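Local coordinates for putative transcriptional regulator (Salmonella typhimurium, PDB 1YYV), which probably binds DNA and regulates transcription as a dimeric, winged helix-turn-helix protein of the HxlR family, at residues S69-R81 and V91-S103. Residues are numbered along the deposited sequence; the frame is centred on the assembly and turned at random.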
loop_
_atom_site.group_PDB
_atom_site.type_symbol
_atom_site.label_atom_id
_atom_site.label_comp_id
_atom_site.label_asym_id
_atom_site.label_seq_id
_atom_site.Cartn_x
_atom_site.Cartn_y
_atom_site.Cartn_z
ATOM N N SER A 69 13.937 -0.596 5.007
ATOM C CA SER A 69 12.583 -1.160 5.225
ATOM C C SER A 69 12.477 -1.989 6.487
ATOM O O SER A 69 11.528 -1.835 7.262
ATOM C CB SER A 69 12.060 -2.004 4.041
ATOM O OG SER A 69 12.541 -1.511 2.807
ATOM N N LEU A 70 13.453 -2.862 6.717
ATOM C CA LEU A 70 13.398 -3.753 7.870
ATOM C C LEU A 70 13.358 -2.938 9.129
ATOM O O LEU A 70 12.626 -3.265 10.067
ATOM C CB LEU A 70 14.603 -4.723 7.890
ATOM C CG LEU A 70 14.454 -5.955 6.986
ATOM C CD1 LEU A 70 15.779 -6.591 6.758
ATOM C CD2 LEU A 70 13.443 -6.954 7.600
ATOM N N GLN A 71 14.157 -1.881 9.156
ATOM C CA GLN A 71 14.160 -0.964 10.281
ATOM C C GLN A 71 12.843 -0.168 10.518
ATOM O O GLN A 71 12.402 -0.042 11.661
ATOM C CB GLN A 71 15.325 0.020 10.169
ATOM C CG GLN A 71 15.268 1.063 11.290
ATOM C CD GLN A 71 16.623 1.421 11.784
ATOM O OE1 GLN A 71 17.224 2.408 11.326
ATOM N NE2 GLN A 71 17.157 0.601 12.713
ATOM N N ALA A 72 12.260 0.388 9.456
ATOM C CA ALA A 72 10.971 1.084 9.561
ATOM C C ALA A 72 9.860 0.133 10.038
ATOM O O ALA A 72 9.027 0.509 10.849
ATOM C CB ALA A 72 10.592 1.779 8.232
ATOM N N LEU A 73 9.880 -1.107 9.566
ATOM C CA LEU A 73 8.890 -2.097 9.975
ATOM C C LEU A 73 9.070 -2.573 11.402
ATOM O O LEU A 73 8.077 -2.861 12.078
ATOM C CB LEU A 73 8.859 -3.286 9.002
ATOM C CG LEU A 73 8.387 -3.022 7.553
ATOM C CD1 LEU A 73 8.578 -4.256 6.623
ATOM C CD2 LEU A 73 6.928 -2.577 7.519
ATOM N N GLU A 74 10.315 -2.648 11.870
ATOM C CA GLU A 74 10.582 -3.046 13.257
ATOM C C GLU A 74 10.154 -1.975 14.255
ATOM O O GLU A 74 9.514 -2.286 15.282
ATOM C CB GLU A 74 12.054 -3.423 13.487
ATOM C CG GLU A 74 12.340 -3.790 14.963
ATOM C CD GLU A 74 13.813 -4.004 15.305
ATOM O OE1 GLU A 74 14.716 -3.623 14.496
ATOM O OE2 GLU A 74 14.056 -4.546 16.420
ATOM N N GLN A 75 10.475 -0.714 13.958
ATOM C CA GLN A 75 10.094 0.349 14.883
ATOM C C GLN A 75 8.605 0.651 14.872
ATOM O O GLN A 75 8.105 1.213 15.852
ATOM C CB GLN A 75 10.993 1.609 14.842
ATOM C CG GLN A 75 11.222 2.230 13.487
ATOM C CD GLN A 75 12.576 2.963 13.388
ATOM O OE1 GLN A 75 13.550 2.599 14.055
ATOM N NE2 GLN A 75 12.642 3.973 12.508
ATOM N N ASP A 76 7.905 0.234 13.806
ATOM C CA ASP A 76 6.443 0.267 13.760
ATOM C C ASP A 76 5.843 -0.839 14.636
ATOM O O ASP A 76 4.736 -0.720 15.106
ATOM C CB ASP A 76 5.935 0.153 12.318
ATOM C CG ASP A 76 6.068 1.481 11.526
ATOM O OD1 ASP A 76 6.404 2.521 12.136
ATOM O OD2 ASP A 76 5.851 1.488 10.281
ATOM N N GLY A 77 6.591 -1.912 14.878
ATOM C CA GLY A 77 6.129 -2.955 15.790
ATOM C C GLY A 77 5.687 -4.219 15.079
ATOM O O GLY A 77 4.981 -5.062 15.677
ATOM N N PHE A 78 6.106 -4.361 13.815
ATOM C CA PHE A 78 5.644 -5.454 12.986
ATOM C C PHE A 78 6.640 -6.620 12.958
ATOM O O PHE A 78 6.275 -7.739 12.556
ATOM C CB PHE A 78 5.356 -4.979 11.549
ATOM C CG PHE A 78 4.356 -3.838 11.453
ATOM C CD1 PHE A 78 3.169 -3.842 12.211
ATOM C CD2 PHE A 78 4.583 -2.782 10.588
ATOM C CE1 PHE A 78 2.249 -2.816 12.108
ATOM C CE2 PHE A 78 3.665 -1.750 10.469
ATOM C CZ PHE A 78 2.502 -1.758 11.233
ATOM N N LEU A 79 7.895 -6.365 13.333
ATOM C CA LEU A 79 8.912 -7.421 13.265
ATOM C C LEU A 79 9.648 -7.618 14.568
ATOM O O LEU A 79 9.899 -6.669 15.315
ATOM C CB LEU A 79 9.963 -7.190 12.165
ATOM C CG LEU A 79 9.533 -6.699 10.802
ATOM C CD1 LEU A 79 10.752 -6.397 10.003
ATOM C CD2 LEU A 79 8.591 -7.683 10.070
ATOM N N ASN A 80 9.958 -8.881 14.822
ATOM C CA ASN A 80 11.015 -9.255 15.770
ATOM C C ASN A 80 12.357 -9.371 15.059
ATOM O O ASN A 80 12.459 -9.987 13.999
ATOM C CB ASN A 80 10.639 -10.526 16.518
ATOM C CG ASN A 80 9.479 -10.290 17.449
ATOM O OD1 ASN A 80 8.490 -11.030 17.426
ATOM N ND2 ASN A 80 9.564 -9.208 18.256
ATOM N N ARG A 81 13.360 -8.703 15.616
ATOM C CA ARG A 81 14.709 -8.849 15.116
ATOM C C ARG A 81 15.663 -9.465 16.151
ATOM O O ARG A 81 15.918 -8.885 17.218
ATOM C CB ARG A 81 15.247 -7.521 14.598
ATOM C CG ARG A 81 16.695 -7.637 14.125
ATOM C CD ARG A 81 17.321 -6.291 14.034
ATOM N NE ARG A 81 17.340 -5.674 15.350
ATOM C CZ ARG A 81 17.996 -4.553 15.650
ATOM N NH1 ARG A 81 18.710 -3.902 14.714
ATOM N NH2 ARG A 81 17.942 -4.086 16.896
ATOM N N VAL A 91 21.291 -12.098 11.326
ATOM C CA VAL A 91 20.184 -11.481 12.007
ATOM C C VAL A 91 18.947 -12.111 11.401
ATOM O O VAL A 91 18.850 -12.243 10.184
ATOM C CB VAL A 91 20.219 -9.937 11.872
ATOM C CG1 VAL A 91 20.203 -9.515 10.420
ATOM C CG2 VAL A 91 19.109 -9.326 12.649
ATOM N N GLU A 92 18.031 -12.528 12.262
ATOM C CA GLU A 92 16.765 -13.118 11.852
ATOM C C GLU A 92 15.567 -12.245 12.178
ATOM O O GLU A 92 15.544 -11.572 13.221
ATOM C CB GLU A 92 16.587 -14.491 12.517
ATOM C CG GLU A 92 17.065 -15.603 11.626
ATOM C CD GLU A 92 17.484 -16.798 12.390
ATOM O OE1 GLU A 92 16.696 -17.210 13.250
ATOM O OE2 GLU A 92 18.617 -17.327 12.136
ATOM N N TYR A 93 14.573 -12.317 11.280
ATOM C CA TYR A 93 13.329 -11.525 11.294
ATOM C C TYR A 93 12.114 -12.418 11.278
ATOM O O TYR A 93 12.030 -13.347 10.493
ATOM C CB TYR A 93 13.262 -10.596 10.048
ATOM C CG TYR A 93 14.402 -9.616 10.017
ATOM C CD1 TYR A 93 14.344 -8.443 10.765
ATOM C CD2 TYR A 93 15.563 -9.895 9.323
ATOM C CE1 TYR A 93 15.415 -7.558 10.791
ATOM C CE2 TYR A 93 16.641 -9.015 9.335
ATOM C CZ TYR A 93 16.555 -7.849 10.073
ATOM O OH TYR A 93 17.591 -6.949 10.102
ATOM N N SER A 94 11.148 -12.106 12.127
ATOM C CA SER A 94 9.820 -12.681 12.018
ATOM C C SER A 94 8.777 -11.606 12.358
ATOM O O SER A 94 9.125 -10.521 12.860
ATOM C CB SER A 94 9.665 -13.875 12.966
ATOM O OG SER A 94 10.012 -13.495 14.292
ATOM N N LEU A 95 7.510 -11.942 12.112
ATOM C CA LEU A 95 6.380 -11.080 12.424
ATOM C C LEU A 95 5.942 -11.181 13.882
ATOM O O LEU A 95 5.860 -12.269 14.450
ATOM C CB LEU A 95 5.164 -11.420 11.548
ATOM C CG LEU A 95 5.311 -11.349 10.042
ATOM C CD1 LEU A 95 4.211 -12.137 9.437
ATOM C CD2 LEU A 95 5.315 -9.903 9.540
ATOM N N THR A 96 5.649 -10.028 14.456
ATOM C CA THR A 96 4.960 -9.944 15.714
ATOM C C THR A 96 3.473 -10.267 15.460
ATOM O O THR A 96 3.044 -10.337 14.288
ATOM C CB THR A 96 5.137 -8.538 16.299
ATOM O OG1 THR A 96 4.495 -7.591 15.432
ATOM C CG2 THR A 96 6.642 -8.198 16.436
ATOM N N PRO A 97 2.684 -10.508 16.530
ATOM C CA PRO A 97 1.208 -10.568 16.340
ATOM C C PRO A 97 0.613 -9.363 15.620
ATOM O O PRO A 97 -0.229 -9.530 14.738
ATOM C CB PRO A 97 0.664 -10.661 17.778
ATOM C CG PRO A 97 1.787 -11.365 18.513
ATOM C CD PRO A 97 3.066 -10.774 17.931
ATOM N N LEU A 98 1.039 -8.153 15.981
ATOM C CA LEU A 98 0.629 -6.947 15.240
ATOM C C LEU A 98 1.046 -7.007 13.759
ATOM O O LEU A 98 0.295 -6.600 12.848
ATOM C CB LEU A 98 1.177 -5.674 15.922
ATOM C CG LEU A 98 0.545 -4.346 15.473
ATOM C CD1 LEU A 98 -0.922 -4.237 15.964
ATOM C CD2 LEU A 98 1.371 -3.138 15.924
ATOM N N GLY A 99 2.245 -7.505 13.515
ATOM C CA GLY A 99 2.760 -7.646 12.162
ATOM C C GLY A 99 2.062 -8.693 11.324
ATOM O O GLY A 99 1.991 -8.551 10.111
ATOM N N GLU A 100 1.586 -9.758 11.963
ATOM C CA GLU A 100 0.721 -10.778 11.329
ATOM C C GLU A 100 -0.596 -10.179 10.798
ATOM O O GLU A 100 -1.060 -10.543 9.710
ATOM C CB GLU A 100 0.409 -11.914 12.317
ATOM C CG GLU A 100 1.628 -12.770 12.686
ATOM C CD GLU A 100 1.346 -13.867 13.731
ATOM O OE1 GLU A 100 0.176 -14.053 14.128
ATOM O OE2 GLU A 100 2.309 -14.543 14.174
ATOM N N GLN A 101 -1.196 -9.268 11.565
ATOM C CA GLN A 101 -2.445 -8.616 11.160
ATOM C C GLN A 101 -2.296 -7.783 9.892
ATOM O O GLN A 101 -2.997 -8.013 8.906
ATOM C CB GLN A 101 -3.003 -7.772 12.307
ATOM C CG GLN A 101 -3.399 -8.596 13.574
ATOM C CD GLN A 101 -3.912 -7.699 14.708
ATOM O OE1 GLN A 101 -4.620 -6.698 14.478
ATOM N NE2 GLN A 101 -3.546 -8.049 15.943
ATOM N N VAL A 102 -1.357 -6.840 9.893
ATOM C CA VAL A 102 -1.142 -5.980 8.729
ATOM C C VAL A 102 -0.711 -6.777 7.507
ATOM O O VAL A 102 -1.084 -6.447 6.384
ATOM C CB VAL A 102 -0.117 -4.859 9.015
ATOM C CG1 VAL A 102 1.294 -5.394 9.078
ATOM C CG2 VAL A 102 -0.233 -3.731 7.979
ATOM N N SER A 103 0.083 -7.817 7.742
ATOM C CA SER A 103 0.575 -8.679 6.690
ATOM C C SER A 103 -0.588 -9.420 5.984
ATOM O O SER A 103 -0.583 -9.562 4.758
ATOM C CB SER A 103 1.597 -9.674 7.273
ATOM O OG SER A 103 1.927 -10.666 6.297
#
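The winged helix-turn-helix domain here joins its wing, the antiparallel hairpin of strands 79-84 and 90-95, to helix 66-76 before it and helix 97-103 after it. N80 and S94 form a hydrogen-bonded pair, N80 N giving to S94 O (2.7 Å) and S94 N to N80 O (3.1 Å). Where strand 90-95 ends, T96 caps helix 97-103: its OG1, held between backbone N and carbonyl carbon (chi1 65°), donates to G77 O at 2.6 Å and accepts from G99 N. T96 N also hydrogen-bonds F78 O, nearly straight (163°) but from above the carbonyl plane; with the hydroxyl bond to G77 O this ties the Schellman turn at G77 to the start of helix 97-103. The Y93 ring lies against helix 66-76, with L70 CD2 3.6 Å from the ring centroid in a CH-pi contact over the face and L70 CD1 near CZ. R81 runs alongside Y93, its CG 3.6 Å from Y93 CE1. V102 CG1 sits over one face of F78, 4.0 Å from the ring centroid, while L98 CD2 approaches F78 CE1 obliquely. Backbone bonds and the T96 hydroxyl thus fix the hairpin's base, apolar contacts anchor the wing to helix 66-76, and F78, L98 and V102 together form an apolar patch on which W112 of the second subunit packs.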